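Local coordinates for protein L-asparaginase 1 (Escherichia coli, PDB 6NXC) that hydrolyses L-asparagine to L-aspartate and ammonium as a cytoplasmic homotetramer, with a second asparagine site for allosteric activation, at residues B[60-66]-B[152-157]; B[85-89]-B[225-229]; B[196-200]-B[210-214]; B[316-320]-B[352-356]. The protein carries 1 engineered substitution. All coordinates share one frame; numbering follows the deposited sequence.

How the contacts relate
Contacts 3 and 4 are neighbours: their centres lie 14 Å apart, and Asn-196 ND2 comes to 3.1 Å from Asp-319 O. Contact 4 is the nearer of the two to the allosteric asparagine site, where Ala-182 is the engineered residue: the side chain of Met-320 is about 8 Å from a bound asparagine, that of Leu-197 in contact 3 about 13 Å. Contact 2 lies on the substrate side, the side chain of Trp-88 being about 9 Å from that of Ser-80. Contact 1 stands apart, its centre 24 to 35 Å from the others, although the side chain of Leu-152 is still only about 12 Å from that of substrate-binding Thr-111.

Contact 1. Residues B[60-66]-B[152-157]; sequences EFHRPEM and LLNALY. With EDO (1,2-ethanediol), chain P.
The Phe-61 ring has Leu-153 CD1 over one face, 3.9 Å from the ring centroid and only 7° off the normal, a clear CH-pi contact. Near the plane of the same ring, at its edge, Leu-156 CD1 sits 4.0 Å from Phe-61 CD1. The second flat group, the Tyr-157 ring, has the backbone O of Glu-65 at its edge, in plane, 3.8 Å from CE1. Phe-61 and Met-66 both belong to the loop between helix 50-56 and strand 68-78, and both reach across to helix 148-161. Leu-153 and Leu-156 each meet both; Leu-153 takes the larger part. Its CG stands anti to the backbone N (chi1 -167°), which carries CD1 out from the helix to the Phe-61 ring; there it also meets Glu-60 CG at 3.5 Å and Met-66 CE at 3.8 Å. Met-66 bends at chi2 and chi3, folding its methyl back between Leu-153 and Leu-156 CB, its side chain and that of Leu-153 crossing at about a right angle. The type I turn from Arg-63 to Met-66 reverses the chain beyond. Leu-144 of the second subunit packs on Met-66 and Tyr-157. No hydrogen bond links the two segments; the join is apolar apart from the Glu-65 carbonyl at the tyrosine edge, and the salt bridge of Arg-63 NE with Glu-65 OE1 stays within the loop.

Contact 2. Residues B[85-89]-B[225-229]; sequences PEDWQ and HPITP
Gln-89 and Ile-227 join the early part of helix 85-98 to the loop that leads into strand 232-236, the first strand of the parallel sheet in the C-terminal domain, so the contact lies where the two halves of the asparaginase fold meet. The tightly packed part is on the side of Trp-88 and Ile-227. Ile-227 CG2 lies at the edge of the indole, in its plane, 3.9 Å from CE3, and Pro-85 CB adds a more distant 4.3 Å touch to the same methyl. His-330, on helix 322-333, meets the Trp-88 ring edge-to-face from beyond the two segments. Glu-86 and Pro-229, both exposed, form the solvent side: their side chains cross at about a right angle, Glu-86 OE2 touching Pro-229 CG at 3.2 Å without a bond, and Glu-86 OE1 is hydrogen-bonded to Thr-84 OG1. At the other end from Glu-86, Gln-89 supplies the polar link, its chain bent at chi2 (77°), while NE2 binds Glu-93. Cutting Gln-89 back to alanine is likely to leave the Ile-227 amide without this acceptor and the loop less firmly held to the helix. That amide points almost straight at the carboxamide oxygen: Ile-227 N to Gln-89 OE1 is 2.9 Å, the N-H...O angle 171°, nearly along the C=O axis.

Contact 3. Residues B[196-200]-B[210-214]; sequences NLPPL and LNTPP. With EDO (1,2-ethanediol), chain Q.
Thr-212 turns its two branches to different partners. Its OG1 donates to Pro-199 O at 3.1 Å, coming from above the carbonyl plane, while CG2, anti to the backbone N, is directed at two leucines. Leu-200 meets this methyl at about a right angle, its CD2 3.5 Å from Thr-212 CG2; Leu-197 reaches the same methyl at a slant, CD2 to CG2 3.7 Å. With an alanine in place of the threonine, Pro-199 O is likely to lose its hydroxyl partner and a gap to open beside the Leu-197 and Leu-200 methyls. Leu-210 packs against the same Pro-199 carbonyl group, with CB 3.4 Å from Pro-199 O and CD2 4.0 Å from Pro-199 CD, the two side chains meeting at an angle. The backbones are joined as well: Leu-210 N donates to Leu-200 O at 3.1 Å, and a water donates to both Leu-200 O and Leu-210 O, bridging the pair. The two segments flank the end of the larger mixed sheet: segment 196-200 leads into strand 201-203, while segment 210-214 follows strand 207-209. Strand 174-177 lies alongside, with Arg-177 against Leu-197 and Arg-174 against Pro-199, while Asn-211 pairs with Asn-211 of the fourth subunit.

Contact 4. Residues B[316-320]-B[352-356]; sequences GGADM and GELTP
With chi1 at 55°, Asp-319 has its CG wedged between its own backbone N and carbonyl carbon, which aims the carboxylate at Thr-355. There both oxygens accept from the same residue: Thr-355 N reaches Asp-319 OD1 at 2.9 Å and Thr-355 OG1 reaches Asp-319 OD2 at 2.7 Å, each through the syn lone pair. The carboxylate is therefore pinned against rotation by one backbone and one hydroxyl donor. Arg-180 joins the network from outside, its NH2 forming a salt bridge with OD2 and its NH1 bonding Thr-355 OG1; so placed, its charge would tend to favour the ionised carboxylate. Asp-319 sits in a type II' beta turn from Gly-317 to Met-320, in the loop between strand 315-316 and helix 322-333 of the C-terminal domain, and 352-356 is the tail of the chain laid across it. The turn residues on either side of Asp-319 add apolar packing. Ala-318 CB lies 4.0 Å from Leu-354 CD2, and Met-320 CG is 3.7 Å from Leu-354 CB. Met-320 and Glu-353 run side by side, pointing the same way, Met-320 SD 3.8 Å from Glu-353 CG, while the Glu-353 carboxylate binds Arg-351 N and Lys-328.

Contact 1. Residues B[60-66]-B[152-157]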
loop_
_atom_site.group_PDB
_atom_site.type_symbol
_atom_site.label_atom_id
_atom_site.label_comp_id
_atom_site.label_asym_id
_atom_site.label_seq_id
_atom_site.Cartn_x
_atom_site.Cartn_y
_atom_site.Cartn_z
ATOM N N GLU B 60 21.842 22.222 -9.397
ATOM C CA GLU B 60 21.964 20.893 -8.781
ATOM C C GLU B 60 22.678 19.953 -9.765
ATOM O O GLU B 60 23.488 19.111 -9.297
ATOM C CB GLU B 60 20.558 20.429 -8.342
ATOM C CG GLU B 60 19.632 20.134 -9.536
ATOM C CD GLU B 60 18.131 19.907 -9.284
ATOM O OE1 GLU B 60 17.292 20.278 -10.160
ATOM O OE2 GLU B 60 17.799 19.294 -8.249
ATOM N N PHE B 61 22.458 20.074 -11.070
ATOM C CA PHE B 61 23.033 19.210 -12.108
ATOM C C PHE B 61 24.547 19.415 -12.300
ATOM O O PHE B 61 25.153 18.509 -12.874
ATOM C CB PHE B 61 22.274 19.424 -13.403
ATOM C CG PHE B 61 20.911 18.785 -13.404
ATOM C CD1 PHE B 61 20.772 17.451 -13.746
ATOM C CD2 PHE B 61 19.761 19.486 -13.053
ATOM C CE1 PHE B 61 19.566 16.823 -13.690
ATOM C CE2 PHE B 61 18.551 18.826 -12.947
ATOM C CZ PHE B 61 18.458 17.515 -13.350
ATOM N N HIS B 62 25.142 20.456 -11.699
ATOM C CA HIS B 62 26.569 20.801 -11.908
ATOM C C HIS B 62 27.412 20.687 -10.654
ATOM O O HIS B 62 28.541 21.180 -10.747
ATOM C CB HIS B 62 26.600 22.181 -12.582
ATOM C CG HIS B 62 25.694 22.207 -13.754
ATOM N ND1 HIS B 62 26.075 21.755 -14.927
ATOM C CD2 HIS B 62 24.433 22.659 -13.902
ATOM C CE1 HIS B 62 25.051 21.763 -15.756
ATOM N NE2 HIS B 62 24.061 22.367 -15.163
ATOM N N ARG B 63 26.900 20.078 -9.578
ATOM C CA ARG B 63 27.593 19.922 -8.268
ATOM C C ARG B 63 28.748 18.939 -8.433
ATOM O O ARG B 63 28.706 18.052 -9.274
ATOM C CB ARG B 63 26.647 19.449 -7.172
ATOM C CG ARG B 63 25.645 20.515 -6.722
ATOM C CD ARG B 63 24.964 20.191 -5.410
ATOM N NE ARG B 63 25.932 20.061 -4.329
ATOM C CZ ARG B 63 25.650 19.648 -3.100
ATOM N NH1 ARG B 63 24.411 19.348 -2.780
ATOM N NH2 ARG B 63 26.605 19.544 -2.190
ATOM N N PRO B 64 29.821 19.071 -7.623
ATOM C CA PRO B 64 30.965 18.167 -7.674
ATOM C C PRO B 64 30.573 16.691 -7.531
ATOM O O PRO B 64 31.176 15.823 -8.184
ATOM C CB PRO B 64 31.852 18.573 -6.460
ATOM C CG PRO B 64 31.385 19.935 -6.031
ATOM C CD PRO B 64 30.016 20.169 -6.660
ATOM N N GLU B 65 29.514 16.426 -6.796
ATOM C CA GLU B 65 29.089 15.029 -6.490
ATOM C C GLU B 65 28.363 14.370 -7.677
ATOM O O GLU B 65 27.924 13.205 -7.560
ATOM C CB GLU B 65 28.243 15.016 -5.219
ATOM C CG GLU B 65 28.978 15.664 -4.037
ATOM C CD GLU B 65 29.078 17.198 -4.024
ATOM O OE1 GLU B 65 28.164 17.898 -4.535
ATOM O OE2 GLU B 65 30.103 17.708 -3.501
ATOM N N MET B 66 27.985 15.164 -8.629
ATOM C CA MET B 66 27.221 14.674 -9.810
ATOM C C MET B 66 28.190 14.221 -10.886
ATOM O O MET B 66 29.286 14.820 -11.013
ATOM C CB MET B 66 26.289 15.725 -10.394
ATOM C CG MET B 66 25.094 15.965 -9.572
ATOM S SD MET B 66 23.858 14.620 -9.685
ATOM C CE MET B 66 23.280 14.854 -11.341
ATOM N N LEU B 152 15.346 12.917 -13.360
ATOM C CA LEU B 152 16.582 12.910 -14.197
ATOM C C LEU B 152 17.798 12.951 -13.289
ATOM O O LEU B 152 18.827 12.217 -13.525
ATOM C CB LEU B 152 16.573 14.022 -15.257
ATOM C CG LEU B 152 17.867 14.139 -16.104
ATOM C CD1 LEU B 152 18.235 12.879 -16.905
ATOM C CD2 LEU B 152 17.748 15.336 -17.047
ATOM N N LEU B 153 17.778 13.830 -12.325
ATOM C CA LEU B 153 18.930 13.905 -11.362
ATOM C C LEU B 153 19.178 12.551 -10.708
ATOM O O LEU B 153 20.313 12.136 -10.608
ATOM C CB LEU B 153 18.643 14.945 -10.310
ATOM C CG LEU B 153 19.887 15.269 -9.521
ATOM C CD1 LEU B 153 20.346 16.669 -9.776
ATOM C CD2 LEU B 153 19.633 15.028 -8.054
ATOM N N ASN B 154 18.127 11.891 -10.227
ATOM C CA ASN B 154 18.291 10.540 -9.612
ATOM C C ASN B 154 18.826 9.522 -10.597
ATOM O O ASN B 154 19.720 8.710 -10.268
ATOM C CB ASN B 154 16.942 10.085 -9.097
ATOM C CG ASN B 154 16.541 10.723 -7.763
ATOM O OD1 ASN B 154 15.362 11.054 -7.519
ATOM N ND2 ASN B 154 17.481 10.943 -6.893
ATOM N N ALA B 155 18.294 9.516 -11.819
ATOM C CA ALA B 155 18.774 8.574 -12.859
ATOM C C ALA B 155 20.270 8.790 -13.108
ATOM O O ALA B 155 20.997 7.778 -13.221
ATOM C CB ALA B 155 17.985 8.790 -14.136
ATOM N N LEU B 156 20.722 10.043 -13.263
ATOM C CA LEU B 156 22.119 10.308 -13.514
ATOM C C LEU B 156 22.965 9.826 -12.355
ATOM O O LEU B 156 24.026 9.156 -12.556
ATOM C CB LEU B 156 22.379 11.800 -13.700
ATOM C CG LEU B 156 21.921 12.324 -15.046
ATOM C CD1 LEU B 156 21.913 13.835 -15.105
ATOM C CD2 LEU B 156 22.733 11.800 -16.195
ATOM N N TYR B 157 22.498 10.118 -11.139
ATOM C CA TYR B 157 23.224 9.740 -9.898
ATOM C C TYR B 157 23.265 8.219 -9.675
ATOM O O TYR B 157 24.344 7.661 -9.435
ATOM C CB TYR B 157 22.628 10.403 -8.661
ATOM C CG TYR B 157 23.533 10.181 -7.470
ATOM C CD1 TYR B 157 24.656 10.956 -7.274
ATOM C CD2 TYR B 157 23.233 9.195 -6.541
ATOM C CE1 TYR B 157 25.444 10.776 -6.141
ATOM C CE2 TYR B 157 24.044 8.988 -5.425
ATOM C CZ TYR B 157 25.156 9.772 -5.233
ATOM O OH TYR B 157 25.984 9.577 -4.148
HETATM C C1 EDO P . 33.263 12.259 -7.528
HETATM O O1 EDO P . 32.979 11.031 -8.205
HETATM C C2 EDO P . 32.160 13.217 -7.601
HETATM O O2 EDO P . 31.426 13.135 -8.805
#

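Contact 2. Residues B[85-89]-B[225-229]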
loop_
_atom_site.group_PDB
_atom_site.type_symbol
_atom_site.label_atom_id
_atom_site.label_comp_id
_atom_site.label_asym_id
_atom_site.label_seq_id
_atom_site.Cartn_x
_atom_site.Cartn_y
_atom_site.Cartn_z
ATOM N N PRO B 85 8.398 -0.023 -33.310
ATOM C CA PRO B 85 9.591 -0.851 -33.062
ATOM C C PRO B 85 10.845 -0.319 -33.733
ATOM O O PRO B 85 11.883 -0.513 -33.174
ATOM C CB PRO B 85 9.151 -2.251 -33.583
ATOM C CG PRO B 85 7.666 -2.237 -33.438
ATOM C CD PRO B 85 7.273 -0.847 -33.799
ATOM N N GLU B 86 10.709 0.436 -34.859
ATOM C CA GLU B 86 11.864 1.077 -35.526
ATOM C C GLU B 86 12.519 2.075 -34.568
ATOM O O GLU B 86 13.766 2.192 -34.540
ATOM C CB GLU B 86 11.440 1.757 -36.815
ATOM C CG GLU B 86 11.063 0.725 -37.883
ATOM C CD GLU B 86 9.570 0.478 -38.024
ATOM O OE1 GLU B 86 8.792 0.439 -36.969
ATOM O OE2 GLU B 86 9.145 0.342 -39.188
ATOM N N ASP B 87 11.721 2.724 -33.747
ATOM C CA ASP B 87 12.283 3.625 -32.691
ATOM C C ASP B 87 13.123 2.866 -31.653
ATOM O O ASP B 87 14.111 3.455 -31.148
ATOM C CB ASP B 87 11.171 4.485 -32.087
ATOM C CG ASP B 87 10.474 5.322 -33.168
ATOM O OD1 ASP B 87 11.220 6.042 -33.973
ATOM O OD2 ASP B 87 9.225 5.161 -33.303
ATOM N N TRP B 88 12.725 1.647 -31.228
ATOM C CA TRP B 88 13.481 0.917 -30.233
ATOM C C TRP B 88 14.879 0.641 -30.858
ATOM O O TRP B 88 15.921 0.749 -30.197
ATOM C CB TRP B 88 12.774 -0.422 -29.918
ATOM C CG TRP B 88 11.386 -0.315 -29.379
ATOM C CD1 TRP B 88 10.799 0.726 -28.723
ATOM C CD2 TRP B 88 10.365 -1.313 -29.547
ATOM N NE1 TRP B 88 9.496 0.404 -28.419
ATOM C CE2 TRP B 88 9.186 -0.799 -28.953
ATOM C CE3 TRP B 88 10.372 -2.611 -30.062
ATOM C CZ2 TRP B 88 8.055 -1.583 -28.840
ATOM C CZ3 TRP B 88 9.221 -3.360 -30.012
ATOM C CH2 TRP B 88 8.077 -2.816 -29.445
ATOM N N GLN B 89 14.854 0.201 -32.108
ATOM C CA GLN B 89 16.108 -0.055 -32.882
ATOM C C GLN B 89 16.998 1.185 -32.951
ATOM O O GLN B 89 18.254 1.104 -32.746
ATOM C CB GLN B 89 15.745 -0.574 -34.307
ATOM C CG GLN B 89 16.989 -0.978 -35.077
ATOM C CD GLN B 89 17.577 -2.305 -34.688
ATOM O OE1 GLN B 89 16.886 -3.177 -34.228
ATOM N NE2 GLN B 89 18.888 -2.496 -34.918
ATOM N N HIS B 225 20.898 -7.124 -30.916
ATOM C CA HIS B 225 20.067 -8.025 -31.742
ATOM C C HIS B 225 19.056 -7.126 -32.412
ATOM O O HIS B 225 18.495 -6.207 -31.786
ATOM C CB HIS B 225 19.323 -9.054 -30.918
ATOM C CG HIS B 225 20.239 -10.083 -30.369
ATOM N ND1 HIS B 225 20.726 -11.129 -31.112
ATOM C CD2 HIS B 225 20.713 -10.251 -29.111
ATOM C CE1 HIS B 225 21.559 -11.846 -30.358
ATOM N NE2 HIS B 225 21.544 -11.343 -29.120
ATOM N N PRO B 226 18.827 -7.309 -33.735
ATOM C CA PRO B 226 17.823 -6.483 -34.405
ATOM C C PRO B 226 16.429 -6.740 -33.845
ATOM O O PRO B 226 16.085 -7.799 -33.507
ATOM C CB PRO B 226 17.942 -6.962 -35.895
ATOM C CG PRO B 226 18.327 -8.436 -35.713
ATOM C CD PRO B 226 19.355 -8.394 -34.565
ATOM N N ILE B 227 15.591 -5.702 -33.847
ATOM C CA ILE B 227 14.140 -5.863 -33.605
ATOM C C ILE B 227 13.511 -5.159 -34.781
ATOM O O ILE B 227 13.830 -3.942 -35.094
ATOM C CB ILE B 227 13.517 -5.369 -32.283
ATOM C CG1 ILE B 227 13.650 -6.275 -31.075
ATOM C CG2 ILE B 227 11.996 -5.206 -32.467
ATOM C CD1 ILE B 227 12.876 -5.765 -29.832
ATOM N N THR B 228 12.705 -5.907 -35.520
ATOM C CA THR B 228 11.985 -5.360 -36.677
ATOM C C THR B 228 10.488 -5.306 -36.364
ATOM O O THR B 228 9.984 -6.058 -35.487
ATOM C CB THR B 228 12.246 -6.161 -37.964
ATOM O OG1 THR B 228 11.685 -7.446 -37.735
ATOM C CG2 THR B 228 13.687 -6.364 -38.352
ATOM N N PRO B 229 9.740 -4.509 -37.148
ATOM C CA PRO B 229 8.279 -4.639 -37.189
ATOM C C PRO B 229 7.818 -6.065 -37.517
ATOM O O PRO B 229 8.395 -6.834 -38.290
ATOM C CB PRO B 229 7.790 -3.664 -38.233
ATOM C CG PRO B 229 8.951 -2.849 -38.607
ATOM C CD PRO B 229 10.206 -3.593 -38.208
#

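Contact 3. Residues B[196-200]-B[210-214]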
loop_
_atom_site.group_PDB
_atom_site.type_symbol
_atom_site.label_atom_id
_atom_site.label_comp_id
_atom_site.label_asym_id
_atom_site.label_seq_id
_atom_site.Cartn_x
_atom_site.Cartn_y
_atom_site.Cartn_z
ATOM N N ASN B 196 4.975 -7.799 -10.517
ATOM C CA ASN B 196 5.377 -9.173 -10.167
ATOM C C ASN B 196 6.837 -9.222 -9.738
ATOM O O ASN B 196 7.349 -10.285 -9.531
ATOM C CB ASN B 196 5.156 -10.081 -11.356
ATOM C CG ASN B 196 3.707 -10.294 -11.623
ATOM O OD1 ASN B 196 2.908 -10.586 -10.723
ATOM N ND2 ASN B 196 3.357 -10.068 -12.845
ATOM N N LEU B 197 7.511 -8.101 -9.553
ATOM C CA LEU B 197 8.875 -8.138 -8.944
ATOM C C LEU B 197 9.060 -6.903 -8.076
ATOM O O LEU B 197 8.720 -5.817 -8.480
ATOM C CB LEU B 197 9.880 -8.114 -10.120
ATOM C CG LEU B 197 11.322 -8.380 -9.748
ATOM C CD1 LEU B 197 11.503 -9.828 -9.408
ATOM C CD2 LEU B 197 12.352 -7.862 -10.789
ATOM N N PRO B 198 9.767 -6.974 -6.932
ATOM C CA PRO B 198 10.052 -5.757 -6.196
ATOM C C PRO B 198 11.096 -4.897 -6.944
ATOM O O PRO B 198 11.708 -5.311 -7.910
ATOM C CB PRO B 198 10.698 -6.263 -4.889
ATOM C CG PRO B 198 10.156 -7.732 -4.799
ATOM C CD PRO B 198 10.230 -8.226 -6.260
ATOM N N PRO B 199 11.143 -3.622 -6.582
ATOM C CA PRO B 199 12.069 -2.669 -7.163
ATOM C C PRO B 199 13.468 -3.108 -6.865
ATOM O O PRO B 199 13.723 -3.942 -5.977
ATOM C CB PRO B 199 11.822 -1.334 -6.489
ATOM C CG PRO B 199 10.734 -1.563 -5.507
ATOM C CD PRO B 199 10.352 -3.040 -5.477
ATOM N N LEU B 200 14.392 -2.696 -7.685
ATOM C CA LEU B 200 15.809 -3.040 -7.495
ATOM C C LEU B 200 16.415 -2.087 -6.414
ATOM O O LEU B 200 17.376 -2.475 -5.739
ATOM C CB LEU B 200 16.558 -2.954 -8.824
ATOM C CG LEU B 200 16.043 -3.875 -9.922
ATOM C CD1 LEU B 200 16.719 -3.586 -11.212
ATOM C CD2 LEU B 200 16.174 -5.335 -9.568
ATOM N N LEU B 210 17.618 -3.550 -2.879
ATOM C CA LEU B 210 16.738 -4.639 -2.444
ATOM C C LEU B 210 17.368 -5.955 -2.864
ATOM O O LEU B 210 18.269 -5.959 -3.708
ATOM C CB LEU B 210 15.333 -4.505 -3.036
ATOM C CG LEU B 210 14.449 -3.524 -2.284
ATOM C CD1 LEU B 210 14.764 -2.117 -2.753
ATOM C CD2 LEU B 210 12.974 -3.853 -2.510
ATOM N N ASN B 211 16.891 -7.022 -2.240
ATOM C CA ASN B 211 17.485 -8.372 -2.382
ATOM C C ASN B 211 17.122 -9.015 -3.730
ATOM O O ASN B 211 17.178 -10.213 -3.836
ATOM C CB ASN B 211 17.088 -9.244 -1.192
ATOM C CG ASN B 211 18.179 -10.248 -0.971
ATOM O OD1 ASN B 211 19.324 -9.967 -1.327
ATOM N ND2 ASN B 211 17.831 -11.442 -0.529
ATOM N N THR B 212 16.870 -8.241 -4.776
ATOM C CA THR B 212 16.202 -8.745 -6.001
ATOM C C THR B 212 17.236 -9.571 -6.749
ATOM O O THR B 212 18.306 -9.055 -7.080
ATOM C CB THR B 212 15.600 -7.567 -6.759
ATOM O OG1 THR B 212 14.835 -6.792 -5.822
ATOM C CG2 THR B 212 14.679 -8.046 -7.856
ATOM N N PRO B 213 16.980 -10.864 -7.037
ATOM C CA PRO B 213 17.999 -11.729 -7.598
ATOM C C PRO B 213 18.308 -11.363 -9.041
ATOM O O PRO B 213 17.471 -10.806 -9.743
ATOM C CB PRO B 213 17.356 -13.122 -7.627
ATOM C CG PRO B 213 16.134 -12.993 -6.808
ATOM C CD PRO B 213 15.683 -11.560 -6.993
ATOM N N PRO B 214 19.488 -11.772 -9.541
ATOM C CA PRO B 214 20.003 -11.233 -10.799
ATOM C C PRO B 214 19.330 -11.896 -12.018
ATOM O O PRO B 214 18.831 -13.050 -11.984
ATOM C CB PRO B 214 21.504 -11.571 -10.676
ATOM C CG PRO B 214 21.493 -12.931 -9.983
ATOM C CD PRO B 214 20.352 -12.836 -8.983
HETATM C C1 EDO Q . 1.049 -10.098 -15.410
HETATM O O1 EDO Q . 0.962 -10.263 -14.053
HETATM C C2 EDO Q . 1.681 -8.861 -15.599
HETATM O O2 EDO Q . 0.940 -7.793 -15.307
HETATM O O HOH W 1 19.228 -4.398 -5.491
#

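Contact 4. Residues B[316-320]-B[352-356]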
loop_
_atom_site.group_PDB
_atom_site.type_symbol
_atom_site.label_atom_id
_atom_site.label_comp_id
_atom_site.label_asym_id
_atom_site.label_seq_id
_atom_site.Cartn_x
_atom_site.Cartn_y
_atom_site.Cartn_z
ATOM N N GLY B 316 1.999 -20.717 -22.382
ATOM C CA GLY B 316 1.754 -19.958 -21.149
ATOM C C GLY B 316 2.819 -18.863 -21.013
ATOM O O GLY B 316 4.018 -19.163 -21.164
ATOM N N GLY B 317 2.437 -17.617 -20.788
ATOM C CA GLY B 317 3.408 -16.557 -20.576
ATOM C C GLY B 317 3.731 -16.260 -19.114
ATOM O O GLY B 317 4.329 -15.146 -18.824
ATOM N N ALA B 318 3.505 -17.194 -18.194
ATOM C CA ALA B 318 3.916 -17.069 -16.791
ATOM C C ALA B 318 3.396 -15.705 -16.287
ATOM O O ALA B 318 2.160 -15.439 -16.468
ATOM C CB ALA B 318 5.421 -17.315 -16.645
ATOM N N ASP B 319 4.234 -14.922 -15.623
ATOM C CA ASP B 319 3.823 -13.618 -15.012
ATOM C C ASP B 319 4.344 -12.462 -15.895
ATOM O O ASP B 319 4.478 -11.397 -15.361
ATOM C CB ASP B 319 4.387 -13.541 -13.603
ATOM C CG ASP B 319 5.890 -13.728 -13.440
ATOM O OD1 ASP B 319 6.572 -14.370 -14.325
ATOM O OD2 ASP B 319 6.375 -13.387 -12.317
ATOM N N MET B 320 4.597 -12.651 -17.203
ATOM C CA MET B 320 5.035 -11.514 -18.046
ATOM C C MET B 320 3.943 -10.469 -18.188
ATOM O O MET B 320 2.747 -10.801 -18.377
ATOM C CB MET B 320 5.475 -11.961 -19.433
ATOM C CG MET B 320 6.709 -12.760 -19.356
ATOM S SD MET B 320 7.444 -13.066 -21.062
ATOM C CE MET B 320 6.226 -14.182 -21.727
ATOM N N GLY B 352 15.190 -11.775 -17.166
ATOM C CA GLY B 352 14.593 -11.366 -15.887
ATOM C C GLY B 352 13.132 -10.979 -15.979
ATOM O O GLY B 352 12.628 -10.535 -14.966
ATOM N N GLU B 353 12.511 -11.260 -17.098
ATOM C CA GLU B 353 11.124 -10.845 -17.413
ATOM C C GLU B 353 10.091 -11.767 -16.832
ATOM O O GLU B 353 8.912 -11.371 -16.728
ATOM C CB GLU B 353 10.835 -10.731 -18.909
ATOM C CG GLU B 353 10.756 -12.014 -19.637
ATOM C CD GLU B 353 12.114 -12.618 -19.998
ATOM O OE1 GLU B 353 12.043 -13.673 -20.729
ATOM O OE2 GLU B 353 13.189 -12.084 -19.583
ATOM N N LEU B 354 10.477 -12.944 -16.417
ATOM C CA LEU B 354 9.495 -13.905 -15.927
ATOM C C LEU B 354 10.122 -14.788 -14.834
ATOM O O LEU B 354 11.389 -14.903 -14.764
ATOM C CB LEU B 354 8.900 -14.662 -17.108
ATOM C CG LEU B 354 9.546 -15.871 -17.750
ATOM C CD1 LEU B 354 9.698 -17.124 -16.810
ATOM C CD2 LEU B 354 8.628 -16.362 -18.859
ATOM N N THR B 355 9.270 -15.285 -13.968
ATOM C CA THR B 355 9.694 -16.064 -12.783
ATOM C C THR B 355 9.542 -17.565 -13.136
ATOM O O THR B 355 8.440 -18.056 -13.395
ATOM C CB THR B 355 8.772 -15.747 -11.589
ATOM O OG1 THR B 355 8.709 -14.310 -11.416
ATOM C CG2 THR B 355 9.276 -16.463 -10.364
ATOM N N PRO B 356 10.638 -18.320 -13.206
ATOM C CA PRO B 356 10.514 -19.729 -13.575
ATOM C C PRO B 356 9.764 -20.559 -12.517
ATOM O O PRO B 356 9.843 -20.182 -11.418
ATOM C CB PRO B 356 11.978 -20.174 -13.676
ATOM C CG PRO B 356 12.771 -18.891 -13.886
ATOM C CD PRO B 356 12.043 -17.847 -13.072
#